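Local coordinates for protein arginine--tRNA ligase (Campylobacter jejuni, PDB 3FNR) that catalyses the ATP-dependent attachment of L-arginine to its cognate tRNA(Arg), releasing AMP and diphosphate, at residues N240-G243 against G248-P251; R252-M257 against F262-L267. The protein carries 1 engineered substitution. All blocks are in the same frame, centred on the assembly; numbering follows the deposited sequence.

Interaction 1. Residues N240-G243 against G248-P251; sequences NIWG and GYIP
Trp-242 and Tyr-249 meet as an offset edge-to-face pair: the edge of the tyrosine ring is turned toward the face of the six-membered ring of the indole. The evidence is an interplanar angle of 68° with the two centroids 5.6 Å apart, too far and too steep for a parallel stack. One corner of the phenol does most of the touching, with Tyr-249 CD1 lying 3.6 Å from Trp-242 CH2 and almost as near to Trp-242 CZ3, while Tyr-249 CE1 is more distant. The offset therefore places the tyrosine at the far end of the indole, on the benzo carbons rather than on the pyrrole part. CG of Tyr-249 stands anti to its own backbone N (chi1 -163°), which carries the ring off the turn and across the indole, the two side chains crossing at about a right angle.

These residues belong to the first half of a right-handed beta-alpha-beta crossover of the class I catalytic domain, whose nucleotide-binding fold has a parallel sheet at its core. Trp-242 lies near the C-terminal end of strand 237-243, and Ile-250 lies in the first turn of helix 250-258, so the indole bridges the gap between sheet and helix; even the nearest alpha carbons, Trp-242 CA and Ile-250 CA, are 9.7 Å apart.

Ile-250 adds an aliphatic contact, its CG1 approaching Trp-242 CZ3 at 3.9 Å from an oblique direction. It also packs, as Trp-242 does, on Ile-269 of the neighbouring strand 267-279. The phenol hydroxyl points to another partner, for Tyr-249 OH is hydrogen-bonded to Asp-223 OD2 of helix 219-231.

Interaction 2. Residues R252-M257 against F262-L267; sequences RMKAAM and FDSNNL
The second half of a beta-alpha-beta unit in the class I catalytic domain begins here, where the connection leaving helix 250-258 folds back along that helix before strand 267-279 starts. Residues 264-266 form a short 3-10 segment, at whose start an Asx turn has Asp-263 OD1 accepting from the backbone N of Asn-265. At the end of the helix, Phe-262 N donates to Met-257 O over 2.9 Å; the N-H...O angle of 138° marks a bent bond.

Beside this bond, Met-257 SD and Phe-262 CD1 are 4.0 Å apart in a Met-aromatic contact. The sulfur sits 62° off the ring normal, an oblique approach. Deeper in, Leu-267 CD2 packs against CG of two methionines one helical turn apart, 4.1 Å from Met-253 CG and 4.2 Å from Met-257 CG. Both methionines also touch helix 219-231, Met-253 at Leu-220 and Met-257 at His-227, and Leu-267 reaches Cys-238 and Asn-240 of strand 237-243.

On the other flank, Lys-254 CB rests on Ser-264 CB, whose hydroxyl bonds to Glu-258 OE1. A bend at chi2 (-84°) turns the lysine chain across toward the carbonyl oxygens of Ser-264 and Leu-267, and its amino group bonds to both. Lys-254 NZ meets Leu-267 O at 2.6 Å, nearly in line with the carbonyl bond. The second bond, from Lys-254 NZ to Ser-264 O at 3.1 Å, comes from above the carbonyl plane, while Leu-267 N reaches the same oxygen from the opposite face.

How the interactions relate
From the N terminus, strand 237-243 leads through residues 244-247 into helix 250-258, and interaction 1 closes that first connection. The chain then runs along the helix, and interaction 2 closes the connection after it, with residues 258-261 between its two segments, just before strand 267-279. The two loops follow in series, neither nested nor crossed, with contact centres about 12 Å apart. Interaction 1 joins the start of the helix to strand 237-243, and interaction 2 joins the rest of it to the loop leading into strand 267-279. They also meet directly: Trp-242 CH2 lies 4.3 Å from Met-253 CB, and Asn-240 ND2 packs 3.9 Å from Leu-267 CD1.

Interaction 1. Residues N240-G243 against G248-P251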
loop_
_atom_site.group_PDB
_atom_site.type_symbol
_atom_site.label_atom_id
_atom_site.label_comp_id
_atom_site.label_asym_id
_atom_site.label_seq_id
_atom_site.Cartn_x
_atom_site.Cartn_y
_atom_site.Cartn_z
ATOM N N ASN A 240 9.145 4.791 -6.282
ATOM C CA ASN A 240 8.762 5.455 -5.046
ATOM C C ASN A 240 7.290 5.833 -5.083
ATOM O O ASN A 240 6.759 6.175 -6.136
ATOM C CB ASN A 240 9.556 6.744 -4.852
ATOM C CG ASN A 240 11.038 6.510 -4.644
ATOM O OD1 ASN A 240 11.499 5.378 -4.428
ATOM N ND2 ASN A 240 11.803 7.598 -4.719
ATOM N N ILE A 241 6.638 5.785 -3.929
ATOM C CA ILE A 241 5.321 6.386 -3.785
ATOM C C ILE A 241 5.433 7.551 -2.806
ATOM O O ILE A 241 5.706 7.356 -1.617
ATOM C CB ILE A 241 4.252 5.368 -3.333
ATOM C CG1 ILE A 241 4.133 4.225 -4.352
ATOM C CG2 ILE A 241 2.904 6.054 -3.158
ATOM C CD1 ILE A 241 3.352 3.053 -3.849
ATOM N N TRP A 242 5.246 8.761 -3.317
ATOM C CA TRP A 242 5.347 9.964 -2.495
ATOM C C TRP A 242 3.992 10.653 -2.408
ATOM O O TRP A 242 3.132 10.452 -3.268
ATOM C CB TRP A 242 6.366 10.948 -3.088
ATOM C CG TRP A 242 7.819 10.512 -3.047
ATOM C CD1 TRP A 242 8.345 9.423 -2.399
ATOM C CD2 TRP A 242 8.933 11.196 -3.648
ATOM N NE1 TRP A 242 9.703 9.369 -2.592
ATOM C CE2 TRP A 242 10.095 10.447 -3.344
ATOM C CE3 TRP A 242 9.061 12.363 -4.423
ATOM C CZ2 TRP A 242 11.373 10.827 -3.787
ATOM C CZ3 TRP A 242 10.333 12.740 -4.870
ATOM C CH2 TRP A 242 11.472 11.969 -4.547
ATOM N N GLY A 243 3.815 11.478 -1.379
ATOM C CA GLY A 243 2.634 12.328 -1.273
ATOM C C GLY A 243 2.702 13.376 -2.360
ATOM O O GLY A 243 3.793 13.853 -2.688
ATOM N N GLY A 248 7.519 18.991 -6.158
ATOM C CA GLY A 248 8.663 19.884 -6.400
ATOM C C GLY A 248 10.027 19.306 -6.051
ATOM O O GLY A 248 11.060 19.876 -6.394
ATOM N N TYR A 249 10.017 18.160 -5.381
ATOM C CA TYR A 249 11.217 17.476 -4.929
ATOM C C TYR A 249 11.732 16.490 -5.980
ATOM O O TYR A 249 12.867 16.029 -5.894
ATOM C CB TYR A 249 10.880 16.741 -3.638
ATOM C CG TYR A 249 12.044 16.304 -2.785
ATOM C CD1 TYR A 249 12.497 14.985 -2.820
ATOM C CD2 TYR A 249 12.662 17.192 -1.901
ATOM C CE1 TYR A 249 13.553 14.562 -2.018
ATOM C CE2 TYR A 249 13.723 16.776 -1.085
ATOM C CZ TYR A 249 14.157 15.457 -1.153
ATOM O OH TYR A 249 15.197 15.029 -0.366
ATOM N N ILE A 250 10.899 16.165 -6.969
ATOM C CA ILE A 250 11.284 15.224 -8.032
ATOM C C ILE A 250 12.539 15.640 -8.830
ATOM O O ILE A 250 13.476 14.845 -8.908
ATOM C CB ILE A 250 10.088 14.819 -8.970
ATOM C CG1 ILE A 250 8.947 14.199 -8.156
ATOM C CG2 ILE A 250 10.541 13.823 -10.040
ATOM C CD1 ILE A 250 7.699 13.850 -8.974
ATOM N N PRO A 251 12.589 16.881 -9.382
ATOM C CA PRO A 251 13.739 17.225 -10.226
ATOM C C PRO A 251 15.112 17.134 -9.551
ATOM O O PRO A 251 16.064 16.725 -10.205
ATOM C CB PRO A 251 13.457 18.678 -10.630
ATOM C CG PRO A 251 11.992 18.803 -10.536
ATOM C CD PRO A 251 11.654 18.022 -9.306
#

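Interaction 2. Residues R252-M257 against F262-L267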
loop_
_atom_site.group_PDB
_atom_site.type_symbol
_atom_site.label_atom_id
_atom_site.label_comp_id
_atom_site.label_asym_id
_atom_site.label_seq_id
_atom_site.Cartn_x
_atom_site.Cartn_y
_atom_site.Cartn_z
ATOM N N ARG A 252 15.212 17.489 -8.269
ATOM C CA ARG A 252 16.495 17.423 -7.551
ATOM C C ARG A 252 16.957 15.990 -7.286
ATOM O O ARG A 252 18.155 15.735 -7.179
ATOM C CB ARG A 252 16.471 18.231 -6.243
ATOM C CG ARG A 252 15.724 17.587 -5.086
ATOM C CD ARG A 252 15.460 18.572 -3.959
ATOM N NE ARG A 252 14.405 19.504 -4.329
ATOM C CZ ARG A 252 13.825 20.355 -3.498
ATOM N NH1 ARG A 252 12.870 21.152 -3.948
ATOM N NH2 ARG A 252 14.184 20.405 -2.225
ATOM N N MET A 253 16.013 15.055 -7.209
ATOM C CA MET A 253 16.370 13.667 -6.999
ATOM C C MET A 253 16.802 13.022 -8.309
ATOM O O MET A 253 17.772 12.269 -8.336
ATOM C CB MET A 253 15.236 12.909 -6.300
ATOM C CG MET A 253 15.637 11.561 -5.643
ATOM S SD MET A 253 16.964 11.561 -4.389
ATOM C CE MET A 253 16.630 13.080 -3.572
ATOM N N LYS A 254 16.106 13.342 -9.400
ATOM C CA LYS A 254 16.495 12.850 -10.727
ATOM C C LYS A 254 17.878 13.370 -11.126
ATOM O O LYS A 254 18.677 12.635 -11.716
ATOM C CB LYS A 254 15.466 13.258 -11.790
ATOM C CG LYS A 254 14.039 12.839 -11.497
ATOM C CD LYS A 254 13.755 11.418 -11.923
ATOM C CE LYS A 254 12.283 11.248 -12.263
ATOM N NZ LYS A 254 12.026 9.979 -12.990
ATOM N N ALA A 255 18.136 14.639 -10.793
ATOM C CA ALA A 255 19.416 15.310 -11.042
ATOM C C ALA A 255 20.554 14.624 -10.304
ATOM O O ALA A 255 21.623 14.413 -10.869
ATOM C CB ALA A 255 19.328 16.780 -10.622
ATOM N N ALA A 256 20.296 14.262 -9.048
ATOM C CA ALA A 256 21.251 13.535 -8.218
ATOM C C ALA A 256 21.596 12.182 -8.817
ATOM O O ALA A 256 22.766 11.805 -8.863
ATOM C CB ALA A 256 20.694 13.358 -6.824
ATOM N N MET A 257 20.577 11.463 -9.294
ATOM C CA MET A 257 20.778 10.149 -9.905
ATOM C C MET A 257 21.569 10.232 -11.211
ATOM O O MET A 257 22.383 9.354 -11.502
ATOM C CB MET A 257 19.442 9.401 -10.099
ATOM C CG MET A 257 18.657 9.093 -8.797
ATOM S SD MET A 257 19.571 8.182 -7.530
ATOM C CE MET A 257 20.020 9.530 -6.435
ATOM N N PHE A 262 23.527 7.150 -13.066
ATOM C CA PHE A 262 22.271 6.443 -13.310
ATOM C C PHE A 262 21.419 7.142 -14.366
ATOM O O PHE A 262 21.493 8.360 -14.537
ATOM C CB PHE A 262 21.448 6.291 -12.024
ATOM C CG PHE A 262 22.164 5.574 -10.908
ATOM C CD1 PHE A 262 22.351 6.200 -9.678
ATOM C CD2 PHE A 262 22.638 4.276 -11.077
ATOM C CE1 PHE A 262 23.007 5.547 -8.637
ATOM C CE2 PHE A 262 23.304 3.620 -10.043
ATOM C CZ PHE A 262 23.489 4.263 -8.821
ATOM N N ASP A 263 20.612 6.346 -15.063
ATOM C CA ASP A 263 19.561 6.856 -15.923
ATOM C C ASP A 263 18.371 7.115 -15.006
ATOM O O ASP A 263 17.801 6.181 -14.431
ATOM C CB ASP A 263 19.238 5.821 -17.012
ATOM C CG ASP A 263 18.145 6.274 -17.979
ATOM O OD1 ASP A 263 17.682 7.438 -17.924
ATOM O OD2 ASP A 263 17.750 5.438 -18.822
ATOM N N SER A 264 18.000 8.385 -14.866
ATOM C CA SER A 264 16.936 8.779 -13.950
ATOM C C SER A 264 15.530 8.328 -14.389
ATOM O O SER A 264 14.591 8.371 -13.593
ATOM C CB SER A 264 16.971 10.284 -13.703
ATOM O OG SER A 264 16.824 10.985 -14.919
ATOM N N ASN A 265 15.393 7.881 -15.636
ATOM C CA ASN A 265 14.160 7.234 -16.083
ATOM C C ASN A 265 13.908 5.875 -15.421
ATOM O O ASN A 265 12.803 5.348 -15.496
ATOM C CB ASN A 265 14.136 7.075 -17.605
ATOM C CG ASN A 265 13.859 8.383 -18.329
ATOM O OD1 ASN A 265 13.333 9.340 -17.752
ATOM N ND2 ASN A 265 14.209 8.425 -19.609
ATOM N N ASN A 266 14.934 5.311 -14.791
ATOM C CA ASN A 266 14.793 4.078 -14.016
ATOM C C ASN A 266 14.359 4.319 -12.568
ATOM O O ASN A 266 14.225 3.375 -11.788
ATOM C CB ASN A 266 16.072 3.247 -14.091
ATOM C CG ASN A 266 16.308 2.671 -15.485
ATOM O OD1 ASN A 266 15.379 2.558 -16.285
ATOM N ND2 ASN A 266 17.549 2.308 -15.781
ATOM N N LEU A 267 14.140 5.591 -12.224
ATOM C CA LEU A 267 13.458 5.966 -10.993
ATOM C C LEU A 267 12.072 6.511 -11.332
ATOM O O LEU A 267 11.927 7.587 -11.922
ATOM C CB LEU A 267 14.278 6.975 -10.183
ATOM C CG LEU A 267 13.739 7.376 -8.799
ATOM C CD1 LEU A 267 13.645 6.197 -7.833
ATOM C CD2 LEU A 267 14.598 8.462 -8.197
#